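Local coordinates for protein D-lactate dehydrogenase (Fermentative) (Pseudomonas aeruginosa, PDB 6ABJ) that interconverts pyruvate and D-lactate with NADH as coenzyme, as a tetrameric member of the D-isomer-specific 2-hydroxyacid dehydrogenase family, at residues Asp53-Ala58 against Glu78-Gly83; Phe61-Ala66 against Thr85-Leu90; Phe21-Ala26 against Gln47-Ala52. All blocks are in the same frame, centred on the assembly; numbering follows the deposited sequence.

How the contacts relate
All three contacts lie in the domain built on a five-stranded parallel sheet, which in this family binds substrate, beside the Rossmann domain for NADH. Their centres form a compact triangle: contacts 1 and 2 are 11 Å apart, 2 and 3 are 12 Å, and 1 and 3 are 13 Å. Along the chain contact 3 closes first, joining the loops after strands 18-21 and 42-45. The segments of contacts 1 and 2 then alternate: Asp53-Ala58 leads into strand 63-66, helix 74-82 follows, and strand 87-90 comes last. Val64 of contact 2 touches Ala58 and Leu80 of contact 1, and Phe22 of contact 3 reaches Ala58, so sheet, helix and loops share continuous packing.

Contact 1: residues Asp53-Ala58 against Glu78-Gly83; sequences DTAVLA and ERLAAG
Arg79 and Leu80 of helix 74-82 pack on Ala55, Val56 and Ala58, at and just before the short 3-10 turn 56-58, so that in this flavodoxin-like domain the helix of a beta-alpha-beta unit meets the chain leading into that unit. The Arg79 side chain starts with CB 4.1 Å from Ala55 CB. With CG anti to the backbone N (chi1 -179°), the next carbon comes still nearer, 3.6 Å from Ala55 CB; the small methyl lets the aliphatic stem lie close. Bends at chi2 and chi3 then carry the chain past Ala55 to Val56, which it crosses obliquely. At the tip, NH2 stands 3.6 Å from Val56 CA and also touches Val56 CG2, while Ala55 O lies above one guanidinium face, offset toward the rim. NH1 is buried without a polar partner in the model, and Gly83, having no CB, gives it room. Deeper in, Leu80 sends CD2 against Ala58 CB at 3.5 Å, an apolar pair that also meets Val64 of the sheet; alanine suits this close approach. Nearby a single water bridges the two backbones, donating to Leu80 O at 2.7 Å and, weakly, to Ala58 O at 3.0 Å.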
ATOM      1  N   ASP B  53      16.038  -0.910  32.739  1.00 55.92           N
ATOM      2  CA  ASP B  53      15.297   0.194  33.349  1.00 61.08           C
ATOM      3  C   ASP B  53      13.772  -0.018  33.552  1.00 57.39           C
ATOM      4  O   ASP B  53      13.104   0.864  34.081  1.00 55.64           O
ATOM      5  CB  ASP B  53      15.560   1.482  32.566  1.00 61.40           C
ATOM      6  CG  ASP B  53      14.612   1.666  31.362  1.00 68.19           C
ATOM      7  OD1 ASP B  53      14.428   0.710  30.578  1.00 68.06           O
ATOM      8  OD2 ASP B  53      14.056   2.782  31.198  1.00 65.17           O
ATOM      9  N   THR B  54      13.228  -1.154  33.118  1.00 53.29           N
ATOM     10  CA  THR B  54      11.816  -1.524  33.403  1.00 52.33           C
ATOM     11  C   THR B  54      11.695  -2.743  34.369  1.00 51.95           C
ATOM     12  O   THR B  54      10.582  -3.131  34.782  1.00 47.63           O
ATOM     13  CB  THR B  54      11.082  -1.897  32.119  1.00 52.11           C
ATOM     14  OG1 THR B  54      11.767  -2.984  31.458  1.00 55.62           O
ATOM     15  CG2 THR B  54      11.025  -0.692  31.183  1.00 53.08           C
ATOM     16  N   ALA B  55      12.831  -3.333  34.723  1.00 51.04           N
ATOM     17  CA  ALA B  55      12.837  -4.508  35.618  1.00 51.36           C
ATOM     18  C   ALA B  55      12.184  -4.179  36.972  1.00 54.24           C
ATOM     19  O   ALA B  55      11.534  -5.038  37.615  1.00 47.52           O
ATOM     20  CB  ALA B  55      14.263  -5.003  35.818  1.00 53.20           C
ATOM     21  N   VAL B  56      12.333  -2.915  37.366  1.00 52.19           N
ATOM     22  CA  VAL B  56      11.794  -2.418  38.613  1.00 55.70           C
ATOM     23  C   VAL B  56      10.275  -2.636  38.705  1.00 57.09           C
ATOM     24  O   VAL B  56       9.732  -2.768  39.798  1.00 61.02           O
ATOM     25  CB  VAL B  56      12.192  -0.925  38.829  1.00 57.73           C
ATOM     26  CG1 VAL B  56      11.621  -0.020  37.733  1.00 59.34           C
ATOM     27  CG2 VAL B  56      11.802  -0.466  40.237  1.00 59.52           C
ATOM     28  N   LEU B  57       9.598  -2.700  37.566  1.00 56.33           N
ATOM     29  CA  LEU B  57       8.156  -2.965  37.557  1.00 56.60           C
ATOM     30  C   LEU B  57       7.785  -4.355  38.119  1.00 56.77           C
ATOM     31  O   LEU B  57       6.671  -4.565  38.624  1.00 53.31           O
ATOM     32  CB  LEU B  57       7.624  -2.793  36.123  1.00 58.63           C
ATOM     33  CG  LEU B  57       7.683  -1.354  35.593  1.00 60.80           C
ATOM     34  CD1 LEU B  57       7.339  -1.311  34.103  1.00 57.38           C
ATOM     35  CD2 LEU B  57       6.759  -0.435  36.379  1.00 61.75           C
ATOM     36  N   ALA B  58       8.721  -5.304  37.990  1.00 53.50           N
ATOM     37  CA  ALA B  58       8.555  -6.670  38.479  1.00 54.28           C
ATOM     38  C   ALA B  58       8.903  -6.829  39.967  1.00 54.55           C
ATOM     39  O   ALA B  58       8.913  -7.957  40.494  1.00 49.68           O
ATOM     40  CB  ALA B  58       9.447  -7.593  37.684  1.00 55.10           C
ATOM     41  N   GLU B  78      19.587 -10.356  37.559  1.00 51.64           N
ATOM     42  CA  GLU B  78      20.059  -9.927  38.897  1.00 52.47           C
ATOM     43  C   GLU B  78      19.061  -8.992  39.540  1.00 51.31           C
ATOM     44  O   GLU B  78      18.783  -9.104  40.708  1.00 52.55           O
ATOM     45  CB  GLU B  78      21.425  -9.203  38.836  1.00 50.77           C
ATOM     46  CG  GLU B  78      22.573 -10.025  38.266  1.00 55.01           C
ATOM     47  CD  GLU B  78      23.935  -9.319  38.305  1.00 57.68           C
ATOM     48  OE1 GLU B  78      23.978  -8.133  38.679  1.00 68.77           O
ATOM     49  OE2 GLU B  78      24.980  -9.922  37.944  1.00 60.44           O
ATOM     50  N   ARG B  79      18.521  -8.066  38.758  1.00 51.60           N
ATOM     51  CA  ARG B  79      17.588  -7.087  39.286  1.00 53.03           C
ATOM     52  C   ARG B  79      16.232  -7.730  39.676  1.00 47.90           C
ATOM     53  O   ARG B  79      15.659  -7.445  40.730  1.00 48.66           O
ATOM     54  CB  ARG B  79      17.417  -5.975  38.230  1.00 60.03           C
ATOM     55  CG  ARG B  79      16.484  -4.800  38.598  1.00 67.79           C
ATOM     56  CD  ARG B  79      16.679  -4.109  39.966  1.00 72.46           C
ATOM     57  NE  ARG B  79      15.440  -3.576  40.585  1.00 81.85           N
ATOM     58  CZ  ARG B  79      14.385  -4.310  40.997  1.00 84.86           C
ATOM     59  NH1 ARG B  79      14.322  -5.619  40.784  1.00 85.85           N
ATOM     60  NH2 ARG B  79      13.345  -3.723  41.585  1.00 83.61           N
ATOM     61  N   LEU B  80      15.729  -8.612  38.831  1.00 44.92           N
ATOM     62  CA  LEU B  80      14.502  -9.357  39.130  1.00 47.11           C
ATOM     63  C   LEU B  80      14.658 -10.179  40.405  1.00 48.75           C
ATOM     64  O   LEU B  80      13.712 -10.300  41.194  1.00 52.14           O
ATOM     65  CB  LEU B  80      14.186 -10.359  38.001  1.00 45.85           C
ATOM     66  CG  LEU B  80      13.845  -9.736  36.628  1.00 44.49           C
ATOM     67  CD1 LEU B  80      13.661 -10.822  35.601  1.00 43.83           C
ATOM     68  CD2 LEU B  80      12.615  -8.863  36.714  1.00 46.97           C
ATOM     69  N   ALA B  81      15.822 -10.799  40.547  1.00 50.68           N
ATOM     70  CA  ALA B  81      16.064 -11.704  41.717  1.00 50.08           C
ATOM     71  C   ALA B  81      16.126 -10.900  43.015  1.00 54.95           C
ATOM     72  O   ALA B  81      15.426 -11.219  43.985  1.00 55.17           O
ATOM     73  CB  ALA B  81      17.342 -12.487  41.521  1.00 49.26           C
ATOM     74  N   ALA B  82      16.949  -9.847  43.012  1.00 54.65           N
ATOM     75  CA  ALA B  82      17.017  -8.854  44.099  1.00 56.43           C
ATOM     76  C   ALA B  82      15.635  -8.274  44.437  1.00 55.92           C
ATOM     77  O   ALA B  82      15.332  -8.022  45.595  1.00 53.48           O
ATOM     78  CB  ALA B  82      17.954  -7.700  43.709  1.00 56.09           C
ATOM     79  N   GLY B  83      14.796  -8.071  43.429  1.00 51.05           N
ATOM     80  CA  GLY B  83      13.443  -7.597  43.658  1.00 51.05           C
ATOM     81  C   GLY B  83      12.434  -8.654  44.074  1.00 48.73           C
ATOM     82  O   GLY B  83      11.257  -8.323  44.255  1.00 49.69           O
TER
HETATM   83  O   HOH W   1      11.861  -8.393  40.727  1.00 45.85           O

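Contact 2: residues Phe61-Ala66 against Thr85-Leu90; sequences FEVVCA and TRLVAL
Glu62 and Arg86 run side by side, pointing the same way, with CG of the glutamate 3.9 Å from CD of the arginine. The carboxylate and guanidinium planes are turned 36° apart, and OE2 meets NH1 at the guanidinium edge in a salt bridge whose modelled length is doubtfully short. These charged chains suit the outer end of the contact, where Trp334 of helix 317-335 packs on both. Val63 and Leu87 also lie alongside each other, Leu87 CD2 touching both methyls of the valine. Val64, by contrast, crosses Thr85 at about a right angle, CG1 against Thr85 CG2 at 3.7 Å. The other branch of the threonine, OG1, donates to Phe61 O at 2.8 Å, in the carbonyl plane; beta-branching thus serves an apolar and a polar partner at once. The segments carry the neighbouring parallel strands of a beta-alpha-beta unit, connected by helix 74-82. Their pairing starts at Glu62 O, which grips two donors: Arg86 N at 2.7 Å, tilted from the carbonyl plane, and Leu87 N, nearly along the C=O axis but in a bent bond (N-H...O 137°). Farther on, Val64 N binds Leu87 O, Val64 O takes Ala89 N at 2.8 Å, and Ala66 N binds Ala89 O. Small Ala89 shares its face with Val63, whose CG1 lies 4.3 Å from Ala89 CB; on the opposite face Ala66 CB meets Leu90 CD2 at 4.2 Å.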
ATOM      1  N   PHE B  61       6.912  -9.183  42.418  1.00 55.87           N
ATOM      2  CA  PHE B  61       6.161 -10.169  41.650  1.00 52.13           C
ATOM      3  C   PHE B  61       6.945 -11.455  41.626  1.00 50.44           C
ATOM      4  O   PHE B  61       8.158 -11.491  41.277  1.00 48.17           O
ATOM      5  CB  PHE B  61       5.907  -9.698  40.189  1.00 52.87           C
ATOM      6  CG  PHE B  61       4.811  -8.682  40.045  1.00 50.96           C
ATOM      7  CD1 PHE B  61       3.511  -9.105  39.811  1.00 51.60           C
ATOM      8  CD2 PHE B  61       5.067  -7.317  40.134  1.00 53.24           C
ATOM      9  CE1 PHE B  61       2.468  -8.203  39.649  1.00 51.45           C
ATOM     10  CE2 PHE B  61       4.034  -6.395  39.959  1.00 53.88           C
ATOM     11  CZ  PHE B  61       2.729  -6.850  39.716  1.00 52.48           C
ATOM     12  N   GLU B  62       6.252 -12.528  41.980  1.00 50.44           N
ATOM     13  CA  GLU B  62       6.890 -13.815  42.113  1.00 53.79           C
ATOM     14  C   GLU B  62       7.223 -14.440  40.788  1.00 49.27           C
ATOM     15  O   GLU B  62       8.211 -15.203  40.658  1.00 44.84           O
ATOM     16  CB  GLU B  62       5.971 -14.763  42.865  1.00 58.76           C
ATOM     17  CG  GLU B  62       6.793 -15.749  43.631  1.00 62.49           C
ATOM     18  CD  GLU B  62       6.038 -16.451  44.725  1.00 65.04           C
ATOM     19  OE1 GLU B  62       4.957 -15.961  45.149  1.00 65.68           O
ATOM     20  OE2 GLU B  62       6.551 -17.500  45.132  1.00 62.39           O
ATOM     21  N   VAL B  63       6.381 -14.113  39.798  1.00 45.74           N
ATOM     22  CA  VAL B  63       6.555 -14.691  38.478  1.00 42.99           C
ATOM     23  C   VAL B  63       6.498 -13.595  37.443  1.00 42.44           C
ATOM     24  O   VAL B  63       5.667 -12.677  37.548  1.00 43.41           O
ATOM     25  CB  VAL B  63       5.493 -15.751  38.155  1.00 42.77           C
ATOM     26  CG1 VAL B  63       5.723 -16.320  36.740  1.00 40.61           C
ATOM     27  CG2 VAL B  63       5.543 -16.854  39.206  1.00 43.89           C
ATOM     28  N   VAL B  64       7.444 -13.662  36.514  1.00 40.62           N
ATOM     29  CA  VAL B  64       7.446 -12.734  35.370  1.00 41.79           C
ATOM     30  C   VAL B  64       7.329 -13.560  34.118  1.00 38.71           C
ATOM     31  O   VAL B  64       7.986 -14.606  33.976  1.00 39.92           O
ATOM     32  CB  VAL B  64       8.634 -11.727  35.371  1.00 45.09           C
ATOM     33  CG1 VAL B  64       8.670 -10.941  36.670  1.00 47.83           C
ATOM     34  CG2 VAL B  64       9.961 -12.392  35.118  1.00 47.02           C
ATOM     35  N   CYS B  65       6.437 -13.120  33.217  1.00 42.29           N
ATOM     36  CA  CYS B  65       6.194 -13.858  31.991  1.00 39.10           C
ATOM     37  C   CYS B  65       6.737 -13.037  30.808  1.00 37.96           C
ATOM     38  O   CYS B  65       6.318 -11.903  30.619  1.00 36.14           O
ATOM     39  CB  CYS B  65       4.699 -14.188  31.803  1.00 38.94           C
ATOM     40  SG  CYS B  65       4.425 -15.052  30.213  1.00 39.12           S
ATOM     41  N   ALA B  66       7.691 -13.597  30.075  1.00 38.99           N
ATOM     42  CA  ALA B  66       8.445 -12.853  29.063  1.00 37.92           C
ATOM     43  C   ALA B  66       8.288 -13.490  27.697  1.00 39.07           C
ATOM     44  O   ALA B  66       8.036 -14.673  27.572  1.00 33.77           O
ATOM     45  CB  ALA B  66       9.936 -12.798  29.388  1.00 39.11           C
ATOM     46  N   THR B  85      11.644 -11.753  42.429  1.00 53.38           N
ATOM     47  CA  THR B  85      11.046 -12.599  41.411  1.00 50.12           C
ATOM     48  C   THR B  85      11.638 -13.969  41.540  1.00 44.73           C
ATOM     49  O   THR B  85      12.854 -14.099  41.714  1.00 46.24           O
ATOM     50  CB  THR B  85      11.255 -12.000  40.011  1.00 48.06           C
ATOM     51  OG1 THR B  85      10.533 -10.771  39.939  1.00 51.17           O
ATOM     52  CG2 THR B  85      10.793 -12.951  38.950  1.00 47.12           C
ATOM     53  N   ARG B  86      10.804 -15.007  41.512  1.00 44.85           N
ATOM     54  CA  ARG B  86      11.311 -16.369  41.774  1.00 42.09           C
ATOM     55  C   ARG B  86      11.205 -17.309  40.587  1.00 38.75           C
ATOM     56  O   ARG B  86      11.832 -18.356  40.584  1.00 32.15           O
ATOM     57  CB  ARG B  86      10.628 -17.009  43.009  1.00 46.65           C
ATOM     58  CG  ARG B  86      10.894 -16.316  44.356  1.00 51.82           C
ATOM     59  CD  ARG B  86      10.047 -16.972  45.474  1.00 57.74           C
ATOM     60  NE  ARG B  86      10.291 -18.435  45.596  1.00 61.02           N
ATOM     61  CZ  ARG B  86       9.355 -19.365  45.860  1.00 60.23           C
ATOM     62  NH1 ARG B  86       8.081 -19.048  46.108  1.00 57.45           N
ATOM     63  NH2 ARG B  86       9.700 -20.645  45.885  1.00 61.11           N
ATOM     64  N   LEU B  87      10.476 -16.909  39.533  1.00 37.23           N
ATOM     65  CA  LEU B  87      10.372 -17.712  38.330  1.00 35.35           C
ATOM     66  C   LEU B  87      10.216 -16.792  37.078  1.00 33.92           C
ATOM     67  O   LEU B  87       9.479 -15.820  37.115  1.00 36.23           O
ATOM     68  CB  LEU B  87       9.175 -18.661  38.425  1.00 34.52           C
ATOM     69  CG  LEU B  87       8.818 -19.471  37.179  1.00 32.98           C
ATOM     70  CD1 LEU B  87       9.774 -20.604  36.844  1.00 33.21           C
ATOM     71  CD2 LEU B  87       7.419 -20.002  37.359  1.00 33.76           C
ATOM     72  N   VAL B  88      10.926 -17.163  36.013  1.00 34.37           N
ATOM     73  CA  VAL B  88      10.767 -16.542  34.709  1.00 34.76           C
ATOM     74  C   VAL B  88      10.055 -17.554  33.823  1.00 31.69           C
ATOM     75  O   VAL B  88      10.583 -18.614  33.568  1.00 35.07           O
ATOM     76  CB  VAL B  88      12.169 -16.263  34.090  1.00 37.30           C
ATOM     77  CG1 VAL B  88      12.037 -15.721  32.650  1.00 36.13           C
ATOM     78  CG2 VAL B  88      12.952 -15.285  34.956  1.00 38.61           C
ATOM     79  N   ALA B  89       8.838 -17.236  33.397  1.00 32.96           N
ATOM     80  CA  ALA B  89       8.059 -18.101  32.510  1.00 30.89           C
ATOM     81  C   ALA B  89       8.103 -17.462  31.117  1.00 32.16           C
ATOM     82  O   ALA B  89       7.615 -16.324  30.957  1.00 32.56           O
ATOM     83  CB  ALA B  89       6.618 -18.184  32.943  1.00 29.68           C
ATOM     84  N   LEU B  90       8.634 -18.192  30.131  1.00 33.74           N
ATOM     85  CA  LEU B  90       8.700 -17.677  28.718  1.00 32.63           C
ATOM     86  C   LEU B  90       7.473 -18.193  28.023  1.00 31.79           C
ATOM     87  O   LEU B  90       7.227 -19.429  27.962  1.00 28.49           O
ATOM     88  CB  LEU B  90       9.908 -18.169  27.989  1.00 33.91           C
ATOM     89  CG  LEU B  90      11.238 -18.098  28.706  1.00 39.27           C
ATOM     90  CD1 LEU B  90      12.300 -18.800  27.908  1.00 42.59           C
ATOM     91  CD2 LEU B  90      11.602 -16.654  28.944  1.00 42.52           C
TER

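Contact 3: residues Phe21-Ala26 against Gln47-Ala52; sequences FFSSQA and QAHLQA
Ser23 OG is gripped by two side chains from elsewhere in the chain: His49 ND1 donates to it at 2.9 Å, and Asp70 OD1 forms a second hydrogen bond with it. The contact joins the loops that leave the C-terminal ends of strands 18-21 and 42-45, adjacent strands of the flavodoxin-like parallel sheet, and the side chain of NADH-binding Phe314 lies about 12 Å from that of Ser23. The hydroxyl lies near the plane of the imidazole, at its edge, where the ND1 hydrogen can point at it. A serine suits this place because its short hydroxyl can accept from a histidine and still pair with a carboxylate; Asp70 OD1 also takes Leu50 N, and so positions both segments. At Ser23 the chain takes a left-handed helical conformation. Its amide binds Ala48 O at 2.9 Å in a nearly straight bond (N-H...O 167°), although the donor stands well above the carbonyl plane.

Gln47, at the solvent-facing end, packs on Gln47 of a second subunit. Beside it Ser24 OG binds Gln46 O, and one water donates to Ser24 O at 2.7 Å and to Gln47 O at 2.6 Å. Ala48 O also lies in the plane of the Phe22 ring, at its edge, 3.5 Å from CD1. Leu50 instead covers one ring face. The C-H edge of the ring, probably weakly positive, is thus turned to an oxygen and its face to a methyl. Leu50 CB sits 3.7 Å from Phe22 CG; Leu50 CG stands anti to the backbone N (chi1 176°), and chi2 of 64° then sets CD1 over the ring centre, in a CH-pi contact 3.9 Å from the Phe22 centroid.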
ATOM      1  N   PHE B  21       3.389  -9.768  33.140  1.00 42.96           N
ATOM      2  CA  PHE B  21       3.726  -9.974  31.725  1.00 41.76           C
ATOM      3  C   PHE B  21       4.351  -8.714  31.108  1.00 41.77           C
ATOM      4  O   PHE B  21       3.752  -7.652  31.210  1.00 42.17           O
ATOM      5  CB  PHE B  21       2.453 -10.264  30.932  1.00 40.97           C
ATOM      6  CG  PHE B  21       1.762 -11.561  31.304  1.00 40.59           C
ATOM      7  CD1 PHE B  21       1.032 -11.677  32.498  1.00 42.19           C
ATOM      8  CD2 PHE B  21       1.814 -12.645  30.445  1.00 40.53           C
ATOM      9  CE1 PHE B  21       0.389 -12.872  32.820  1.00 43.55           C
ATOM     10  CE2 PHE B  21       1.158 -13.821  30.739  1.00 41.19           C
ATOM     11  CZ  PHE B  21       0.458 -13.946  31.950  1.00 41.97           C
ATOM     12  N   PHE B  22       5.561  -8.846  30.552  1.00 38.91           N
ATOM     13  CA  PHE B  22       6.202  -7.784  29.853  1.00 39.19           C
ATOM     14  C   PHE B  22       5.928  -8.037  28.346  1.00 39.25           C
ATOM     15  O   PHE B  22       5.525  -9.146  27.968  1.00 37.23           O
ATOM     16  CB  PHE B  22       7.707  -7.744  30.096  1.00 42.19           C
ATOM     17  CG  PHE B  22       8.096  -7.210  31.416  1.00 44.08           C
ATOM     18  CD1 PHE B  22       8.302  -5.848  31.600  1.00 47.50           C
ATOM     19  CD2 PHE B  22       8.225  -8.080  32.522  1.00 47.90           C
ATOM     20  CE1 PHE B  22       8.647  -5.341  32.844  1.00 46.09           C
ATOM     21  CE2 PHE B  22       8.559  -7.572  33.778  1.00 47.08           C
ATOM     22  CZ  PHE B  22       8.779  -6.194  33.934  1.00 49.86           C
ATOM     23  N   SER B  23       6.060  -6.969  27.561  1.00 39.31           N
ATOM     24  CA  SER B  23       5.824  -6.970  26.075  1.00 38.54           C
ATOM     25  C   SER B  23       4.419  -7.482  25.712  1.00 36.15           C
ATOM     26  O   SER B  23       4.233  -8.189  24.765  1.00 36.02           O
ATOM     27  CB  SER B  23       6.929  -7.743  25.374  1.00 38.35           C
ATOM     28  OG  SER B  23       8.230  -7.131  25.589  1.00 37.51           O
ATOM     29  N   SER B  24       3.435  -7.098  26.502  1.00 37.13           N
ATOM     30  CA  SER B  24       2.073  -7.653  26.390  1.00 37.94           C
ATOM     31  C   SER B  24       1.325  -7.094  25.198  1.00 41.44           C
ATOM     32  O   SER B  24       1.407  -5.892  24.925  1.00 41.03           O
ATOM     33  CB  SER B  24       1.281  -7.341  27.640  1.00 38.10           C
ATOM     34  OG  SER B  24       1.916  -7.880  28.813  1.00 38.36           O
ATOM     35  N   GLN B  25       0.631  -7.978  24.492  1.00 41.17           N
ATOM     36  CA  GLN B  25      -0.203  -7.600  23.347  1.00 43.62           C
ATOM     37  C   GLN B  25      -1.608  -7.936  23.780  1.00 43.30           C
ATOM     38  O   GLN B  25      -1.814  -8.758  24.679  1.00 41.75           O
ATOM     39  CB  GLN B  25       0.140  -8.481  22.125  1.00 41.81           C
ATOM     40  CG  GLN B  25       1.577  -8.350  21.665  1.00 41.28           C
ATOM     41  CD  GLN B  25       1.813  -6.989  21.095  1.00 44.31           C
ATOM     42  OE1 GLN B  25       0.864  -6.292  20.686  1.00 41.00           O
ATOM     43  NE2 GLN B  25       3.052  -6.554  21.132  1.00 44.72           N
ATOM     44  N   ALA B  26      -2.576  -7.359  23.101  1.00 38.40           N
ATOM     45  CA  ALA B  26      -3.960  -7.690  23.366  1.00 39.67           C
ATOM     46  C   ALA B  26      -4.228  -9.178  23.224  1.00 40.83           C
ATOM     47  O   ALA B  26      -4.985  -9.757  23.998  1.00 41.95           O
ATOM     48  CB  ALA B  26      -4.891  -6.868  22.468  1.00 40.77           C
ATOM     49  N   GLN B  47       2.659  -3.422  28.890  1.00 46.15           N
ATOM     50  CA  GLN B  47       3.059  -3.353  27.490  1.00 49.11           C
ATOM     51  C   GLN B  47       4.570  -3.202  27.292  1.00 46.87           C
ATOM     52  O   GLN B  47       5.122  -3.659  26.314  1.00 42.19           O
ATOM     53  CB  GLN B  47       2.357  -2.161  26.832  1.00 55.17           C
ATOM     54  CG  GLN B  47       0.851  -2.288  26.876  1.00 61.56           C
ATOM     55  CD  GLN B  47       0.194  -1.205  26.044  1.00 71.42           C
ATOM     56  OE1 GLN B  47       0.875  -0.335  25.474  1.00 69.24           O
ATOM     57  NE2 GLN B  47      -1.136  -1.245  25.969  1.00 74.65           N
ATOM     58  N   ALA B  48       5.249  -2.531  28.204  1.00 45.89           N
ATOM     59  CA  ALA B  48       6.655  -2.234  27.976  1.00 46.92           C
ATOM     60  C   ALA B  48       7.509  -3.478  27.921  1.00 51.17           C
ATOM     61  O   ALA B  48       7.208  -4.461  28.557  1.00 46.60           O
ATOM     62  CB  ALA B  48       7.160  -1.322  29.076  1.00 50.55           C
ATOM     63  N   HIS B  49       8.583  -3.398  27.138  1.00 52.91           N
ATOM     64  CA  HIS B  49       9.626  -4.405  27.112  1.00 53.90           C
ATOM     65  C   HIS B  49      10.333  -4.532  28.452  1.00 49.83           C
ATOM     66  O   HIS B  49      10.578  -3.537  29.129  1.00 46.81           O
ATOM     67  CB  HIS B  49      10.698  -4.105  26.069  1.00 57.44           C
ATOM     68  CG  HIS B  49      10.188  -4.001  24.670  1.00 66.58           C
ATOM     69  ND1 HIS B  49       9.146  -4.767  24.184  1.00 71.60           N
ATOM     70  CD2 HIS B  49      10.593  -3.214  23.639  1.00 68.39           C
ATOM     71  CE1 HIS B  49       8.933  -4.456  22.915  1.00 70.84           C
ATOM     72  NE2 HIS B  49       9.799  -3.519  22.564  1.00 68.74           N
ATOM     73  N   LEU B  50      10.727  -5.755  28.780  1.00 46.17           N
ATOM     74  CA  LEU B  50      11.644  -5.960  29.876  1.00 46.80           C
ATOM     75  C   LEU B  50      13.075  -5.587  29.461  1.00 46.59           C
ATOM     76  O   LEU B  50      13.581  -6.022  28.426  1.00 46.04           O
ATOM     77  CB  LEU B  50      11.613  -7.423  30.310  1.00 46.32           C
ATOM     78  CG  LEU B  50      12.612  -7.793  31.397  1.00 47.01           C
ATOM     79  CD1 LEU B  50      12.307  -7.056  32.693  1.00 47.51           C
ATOM     80  CD2 LEU B  50      12.583  -9.307  31.596  1.00 48.55           C
ATOM     81  N   GLN B  51      13.713  -4.783  30.292  1.00 50.48           N
ATOM     82  CA  GLN B  51      15.103  -4.380  30.103  1.00 50.55           C
ATOM     83  C   GLN B  51      15.560  -3.764  31.452  1.00 54.54           C
ATOM     84  O   GLN B  51      14.743  -3.614  32.417  1.00 48.92           O
ATOM     85  CB  GLN B  51      15.159  -3.339  28.981  1.00 54.91           C
ATOM     86  CG  GLN B  51      14.067  -2.283  29.155  1.00 54.54           C
ATOM     87  CD  GLN B  51      14.010  -1.324  27.992  1.00 60.83           C
ATOM     88  OE1 GLN B  51      14.203  -1.715  26.857  1.00 61.22           O
ATOM     89  NE2 GLN B  51      13.758  -0.056  28.277  1.00 60.63           N
ATOM     90  N   ALA B  52      16.844  -3.402  31.521  1.00 54.91           N
ATOM     91  CA  ALA B  52      17.436  -2.916  32.775  1.00 60.39           C
ATOM     92  C   ALA B  52      16.549  -1.869  33.490  1.00 58.46           C
ATOM     93  O   ALA B  52      16.268  -1.984  34.690  1.00 57.98           O
ATOM     94  CB  ALA B  52      18.845  -2.379  32.532  1.00 58.96           C
TER
HETATM   95  O   HOH W   2       3.651  -4.492  24.325  1.00 40.42           O